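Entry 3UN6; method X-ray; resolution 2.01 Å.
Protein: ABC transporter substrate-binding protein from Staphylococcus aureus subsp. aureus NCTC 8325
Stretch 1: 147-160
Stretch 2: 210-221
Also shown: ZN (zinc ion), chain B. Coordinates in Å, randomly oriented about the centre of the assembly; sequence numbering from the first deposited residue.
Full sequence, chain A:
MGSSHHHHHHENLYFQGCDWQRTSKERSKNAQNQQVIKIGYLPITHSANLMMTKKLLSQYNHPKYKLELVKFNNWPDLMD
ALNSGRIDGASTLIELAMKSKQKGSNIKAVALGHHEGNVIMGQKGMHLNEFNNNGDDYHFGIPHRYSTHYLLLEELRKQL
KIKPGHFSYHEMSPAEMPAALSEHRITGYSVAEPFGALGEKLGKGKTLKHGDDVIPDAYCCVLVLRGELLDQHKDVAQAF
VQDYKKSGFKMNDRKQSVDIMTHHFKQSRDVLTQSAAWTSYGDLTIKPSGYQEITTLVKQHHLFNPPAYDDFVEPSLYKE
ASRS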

# COMPACT_ATOMS: atom_id res chain seq x y z
N SER A 147 -6.21 -4.07 -6.56
CA SER A 147 -4.93 -3.94 -5.92
C SER A 147 -3.81 -4.16 -6.90
O SER A 147 -3.99 -4.82 -7.90
CB SER A 147 -4.80 -4.94 -4.78
OG SER A 147 -4.78 -6.31 -5.22
N THR A 148 -2.66 -3.56 -6.61
CA THR A 148 -1.43 -3.76 -7.37
C THR A 148 -0.99 -5.24 -7.27
O THR A 148 -0.32 -5.76 -8.13
CB THR A 148 -0.35 -2.81 -6.86
OG1 THR A 148 -0.74 -1.47 -7.17
CG2 THR A 148 1.07 -3.08 -7.47
N HIS A 149 -1.39 -5.89 -6.19
CA HIS A 149 -1.08 -7.30 -5.94
C HIS A 149 -1.70 -8.17 -7.00
O HIS A 149 -1.03 -9.05 -7.54
CB HIS A 149 -1.54 -7.66 -4.54
CG HIS A 149 -1.05 -6.70 -3.52
ND1 HIS A 149 -1.79 -5.61 -3.11
CD2 HIS A 149 0.16 -6.59 -2.91
CE1 HIS A 149 -1.08 -4.90 -2.26
NE2 HIS A 149 0.11 -5.47 -2.12
N TYR A 150 -2.98 -7.94 -7.33
CA TYR A 150 -3.64 -8.64 -8.43
C TYR A 150 -2.85 -8.41 -9.74
O TYR A 150 -2.62 -9.35 -10.50
CB TYR A 150 -5.08 -8.14 -8.63
CG TYR A 150 -5.75 -8.64 -9.90
CD1 TYR A 150 -5.87 -7.83 -11.03
CD2 TYR A 150 -6.24 -9.94 -9.97
CE1 TYR A 150 -6.49 -8.31 -12.18
CE2 TYR A 150 -6.85 -10.41 -11.10
CZ TYR A 150 -6.97 -9.60 -12.20
OH TYR A 150 -7.59 -10.12 -13.31
N LEU A 151 -2.46 -7.18 -9.99
CA LEU A 151 -1.73 -6.84 -11.21
C LEU A 151 -0.36 -7.51 -11.26
O LEU A 151 0.06 -8.00 -12.30
CB LEU A 151 -1.57 -5.32 -11.35
CG LEU A 151 -2.90 -4.54 -11.36
CD1 LEU A 151 -2.63 -3.02 -11.38
CD2 LEU A 151 -3.80 -4.96 -12.52
N LEU A 152 0.34 -7.53 -10.13
CA LEU A 152 1.66 -8.16 -10.06
C LEU A 152 1.55 -9.64 -10.38
O LEU A 152 2.36 -10.19 -11.15
CB LEU A 152 2.27 -7.96 -8.67
CG LEU A 152 2.87 -6.59 -8.33
CD1 LEU A 152 3.08 -6.44 -6.82
CD2 LEU A 152 4.18 -6.39 -9.10
N LEU A 153 0.54 -10.28 -9.80
CA LEU A 153 0.35 -11.70 -10.00
C LEU A 153 -0.01 -12.04 -11.43
O LEU A 153 0.50 -13.02 -11.98
CB LEU A 153 -0.65 -12.26 -9.01
CG LEU A 153 -0.13 -12.54 -7.60
CD1 LEU A 153 -1.38 -12.75 -6.63
CD2 LEU A 153 0.75 -13.75 -7.61
N GLU A 154 -0.86 -11.22 -12.05
CA GLU A 154 -1.22 -11.43 -13.44
C GLU A 154 -0.04 -11.21 -14.37
O GLU A 154 0.08 -11.86 -15.41
CB GLU A 154 -2.40 -10.52 -13.83
CG GLU A 154 -3.71 -11.05 -13.36
CD GLU A 154 -4.09 -12.31 -14.08
OE1 GLU A 154 -4.47 -12.21 -15.27
OE2 GLU A 154 -4.05 -13.39 -13.48
N GLU A 155 0.82 -10.26 -14.02
CA GLU A 155 1.99 -10.02 -14.84
C GLU A 155 2.97 -11.19 -14.68
O GLU A 155 3.61 -11.60 -15.66
CB GLU A 155 2.66 -8.70 -14.47
CG GLU A 155 3.90 -8.38 -15.32
CD GLU A 155 3.63 -8.40 -16.81
OE1 GLU A 155 2.53 -7.97 -17.22
OE2 GLU A 155 4.52 -8.87 -17.58
N LEU A 156 3.05 -11.74 -13.47
CA LEU A 156 3.92 -12.87 -13.22
C LEU A 156 3.37 -14.07 -13.96
O LEU A 156 4.11 -14.84 -14.53
CB LEU A 156 4.08 -13.16 -11.70
CG LEU A 156 4.82 -14.47 -11.35
CD1 LEU A 156 6.22 -14.47 -11.91
CD2 LEU A 156 4.86 -14.73 -9.86
N ARG A 157 2.04 -14.21 -14.00
CA ARG A 157 1.43 -15.31 -14.74
C ARG A 157 1.83 -15.27 -16.23
O ARG A 157 2.13 -16.30 -16.83
CB ARG A 157 -0.10 -15.28 -14.63
CG ARG A 157 -0.78 -16.43 -15.39
CD ARG A 157 -2.32 -16.36 -15.39
NE ARG A 157 -2.78 -15.05 -15.82
CZ ARG A 157 -2.78 -14.63 -17.08
NH1 ARG A 157 -2.32 -15.39 -18.07
NH2 ARG A 157 -3.20 -13.40 -17.34
N LYS A 158 1.80 -14.08 -16.82
CA LYS A 158 2.18 -13.91 -18.23
C LYS A 158 3.67 -14.15 -18.43
O LYS A 158 4.07 -14.76 -19.41
CB LYS A 158 1.86 -12.51 -18.74
CG LYS A 158 0.41 -12.12 -18.74
CD LYS A 158 0.33 -10.64 -19.12
CE LYS A 158 -0.91 -9.96 -18.59
NZ LYS A 158 -0.79 -8.51 -18.88
N GLN A 159 4.51 -13.65 -17.52
CA GLN A 159 5.97 -13.86 -17.65
C GLN A 159 6.32 -15.35 -17.58
O GLN A 159 7.24 -15.81 -18.26
CB GLN A 159 6.75 -13.07 -16.59
CG GLN A 159 6.64 -11.57 -16.76
CD GLN A 159 7.22 -10.76 -15.60
OE1 GLN A 159 7.68 -11.33 -14.59
NE2 GLN A 159 7.20 -9.44 -15.73
N LEU A 160 5.55 -16.10 -16.79
CA LEU A 160 5.71 -17.55 -16.67
C LEU A 160 4.97 -18.30 -17.78
O LEU A 160 4.96 -19.52 -17.80
CB LEU A 160 5.23 -18.05 -15.31
CG LEU A 160 6.02 -17.67 -14.06
CD1 LEU A 160 5.34 -18.26 -12.83
CD2 LEU A 160 7.44 -18.16 -14.14
N HIS A 210 9.99 -10.47 -5.49
CA HIS A 210 9.68 -9.15 -4.99
C HIS A 210 8.95 -8.41 -6.12
O HIS A 210 9.15 -8.70 -7.29
CB HIS A 210 10.94 -8.41 -4.50
CG HIS A 210 11.36 -8.83 -3.13
ND1 HIS A 210 12.38 -9.72 -2.90
CD2 HIS A 210 10.85 -8.52 -1.92
CE1 HIS A 210 12.50 -9.93 -1.60
NE2 HIS A 210 11.58 -9.21 -0.98
N GLY A 211 8.07 -7.48 -5.77
CA GLY A 211 7.34 -6.72 -6.79
C GLY A 211 8.28 -6.12 -7.81
O GLY A 211 7.99 -6.12 -9.01
N ASP A 212 9.42 -5.64 -7.31
CA ASP A 212 10.49 -5.03 -8.09
C ASP A 212 10.91 -5.86 -9.30
O ASP A 212 11.28 -5.31 -10.33
CB ASP A 212 11.78 -4.89 -7.24
CG ASP A 212 11.53 -4.44 -5.80
OD1 ASP A 212 12.43 -3.76 -5.26
OD2 ASP A 212 10.48 -4.76 -5.20
N ASP A 213 10.88 -7.18 -9.13
CA ASP A 213 11.30 -8.13 -10.15
C ASP A 213 10.24 -8.37 -11.19
O ASP A 213 10.51 -9.02 -12.20
CB ASP A 213 11.54 -9.52 -9.52
CG ASP A 213 12.52 -9.50 -8.36
OD1 ASP A 213 13.50 -8.75 -8.44
OD2 ASP A 213 12.32 -10.27 -7.37
N VAL A 214 9.02 -7.90 -10.93
CA VAL A 214 7.89 -8.17 -11.79
C VAL A 214 7.43 -6.92 -12.51
O VAL A 214 7.36 -6.90 -13.72
CB VAL A 214 6.76 -8.75 -10.96
CG1 VAL A 214 5.61 -9.09 -11.81
CG2 VAL A 214 7.27 -9.98 -10.21
N ILE A 215 7.06 -5.89 -11.75
CA ILE A 215 6.72 -4.60 -12.35
C ILE A 215 7.51 -3.57 -11.56
O ILE A 215 7.10 -3.15 -10.49
CB ILE A 215 5.20 -4.23 -12.30
CG1 ILE A 215 4.33 -5.34 -12.85
CG2 ILE A 215 4.94 -2.98 -13.13
CD1 ILE A 215 2.78 -5.10 -12.65
N PRO A 216 8.67 -3.16 -12.09
CA PRO A 216 9.49 -2.19 -11.39
C PRO A 216 8.76 -0.91 -10.97
O PRO A 216 8.11 -0.26 -11.79
CB PRO A 216 10.58 -1.87 -12.40
CG PRO A 216 10.68 -3.12 -13.22
CD PRO A 216 9.29 -3.60 -13.35
N ASP A 217 8.88 -0.60 -9.69
CA ASP A 217 8.28 0.59 -9.07
C ASP A 217 6.79 0.78 -9.37
O ASP A 217 6.33 1.89 -9.68
CB ASP A 217 9.08 1.85 -9.43
CG ASP A 217 8.68 3.09 -8.55
OD1 ASP A 217 8.17 2.91 -7.41
OD2 ASP A 217 8.89 4.24 -9.01
N ALA A 218 6.04 -0.31 -9.31
CA ALA A 218 4.61 -0.23 -9.46
C ALA A 218 4.04 0.51 -8.25
O ALA A 218 4.36 0.18 -7.12
CB ALA A 218 4.00 -1.64 -9.54
N TYR A 219 3.21 1.51 -8.48
CA TYR A 219 2.62 2.18 -7.36
C TYR A 219 1.65 1.22 -6.66
O TYR A 219 1.00 0.38 -7.32
CB TYR A 219 1.89 3.46 -7.79
CG TYR A 219 2.76 4.58 -8.30
CD1 TYR A 219 4.14 4.62 -8.07
CD2 TYR A 219 2.16 5.68 -8.91
CE1 TYR A 219 4.90 5.70 -8.51
CE2 TYR A 219 2.91 6.77 -9.33
CZ TYR A 219 4.28 6.77 -9.14
OH TYR A 219 5.02 7.84 -9.56
N CYS A 220 1.59 1.31 -5.33
CA CYS A 220 0.67 0.50 -4.55
C CYS A 220 -0.23 1.36 -3.66
O CYS A 220 -1.39 1.56 -3.97
CB CYS A 220 1.43 -0.54 -3.72
SG CYS A 220 0.32 -1.72 -2.89
N CYS A 221 0.28 1.86 -2.55
CA CYS A 221 -0.53 2.68 -1.68
C CYS A 221 -0.26 4.17 -1.83
O CYS A 221 0.88 4.59 -2.05
CB CYS A 221 -0.34 2.28 -0.22
SG CYS A 221 -1.11 0.67 0.22
ZN ZN B . 0.13 -1.07 -0.59
O HOH W 1 -2.57 -1.65 -4.54
O HOH W 2 -0.87 -3.01 0.38

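The shortest polar contact between the stretches lies at the start of the helix, where Thr-148 OG1 sits 2.5 Å from Tyr-219 O. Thr-148 points its CA-to-CB bond toward the other stretch, and its m rotamer brings the hydroxyl to a loop carbonyl. A water bridges the same corner: Thr-148 N donates to water 1 at 2.8 Å, and that water reaches back to Cys-220 O through a weak 3.5 Å bond. An amide in the first turn of a helix has no carbonyl one turn earlier to bond to, so a solvent bridge to the neighbouring loop is a sensible use of it. Just before it, Ser-147 caps the helix, its OG accepting from Tyr-150 N at 3.2 Å.

At the far end the pattern recurs with a longer side chain. Gln-159 NE2 donates to Val-214 O at 3.2 Å, and the same nitrogen makes a weak bond to Glu-155 OE2 at 3.3 Å, one helical turn back. In both places a helix side chain comes close to a loop carbonyl, near the two ends of the contact, and packing fills the middle.

The zinc ion lies beside the first of these ends. Cys-220 SG binds it at 2.4 Å and Cys-221 SG at 2.3 Å, with water 2 and one atom from elsewhere in the structure completing the recorded set. The Cys-220 sulfur also meets the helix: His-149 CE1 is 3.5 Å from Cys-220 SG, which approaches the ring obliquely. His-149 starts away from the loop, yet its ring end swings back to meet the sulfur.

Between these ends, the chain order runs opposite: Thr-148 pairs with Cys-220 (CA to CA 5.5 Å), and Leu-156 with Val-214 (6.3 Å). The loop is no strand; Gly-211 O accepts from Val-214 N and Ile-215 N, and the CA-to-CB bonds of Val-214 and Ile-215 point toward the helix, and a type II turn from Ile-215 to Ala-218 carries the chain onward. Leu-152 is central: its CD2 lies 4.0 Å from Val-214 CB, 3.9 Å from Ile-215 CG1 and 3.8 Å from Gly-211 O. An ideal CB on Gly-211 would stand 3.6 Å from Leu-152 CD1, a snug distance for two carbons. Val-214 CG1 also comes within 3.5 Å of Leu-152 O, and Glu-155 lends its aliphatic part, CG to Ile-215 CG1 at 3.9 Å. Nearer the zinc, Thr-148 CG2 meets Ala-218 CB at 3.9 Å. Altogether 516 Å² is buried.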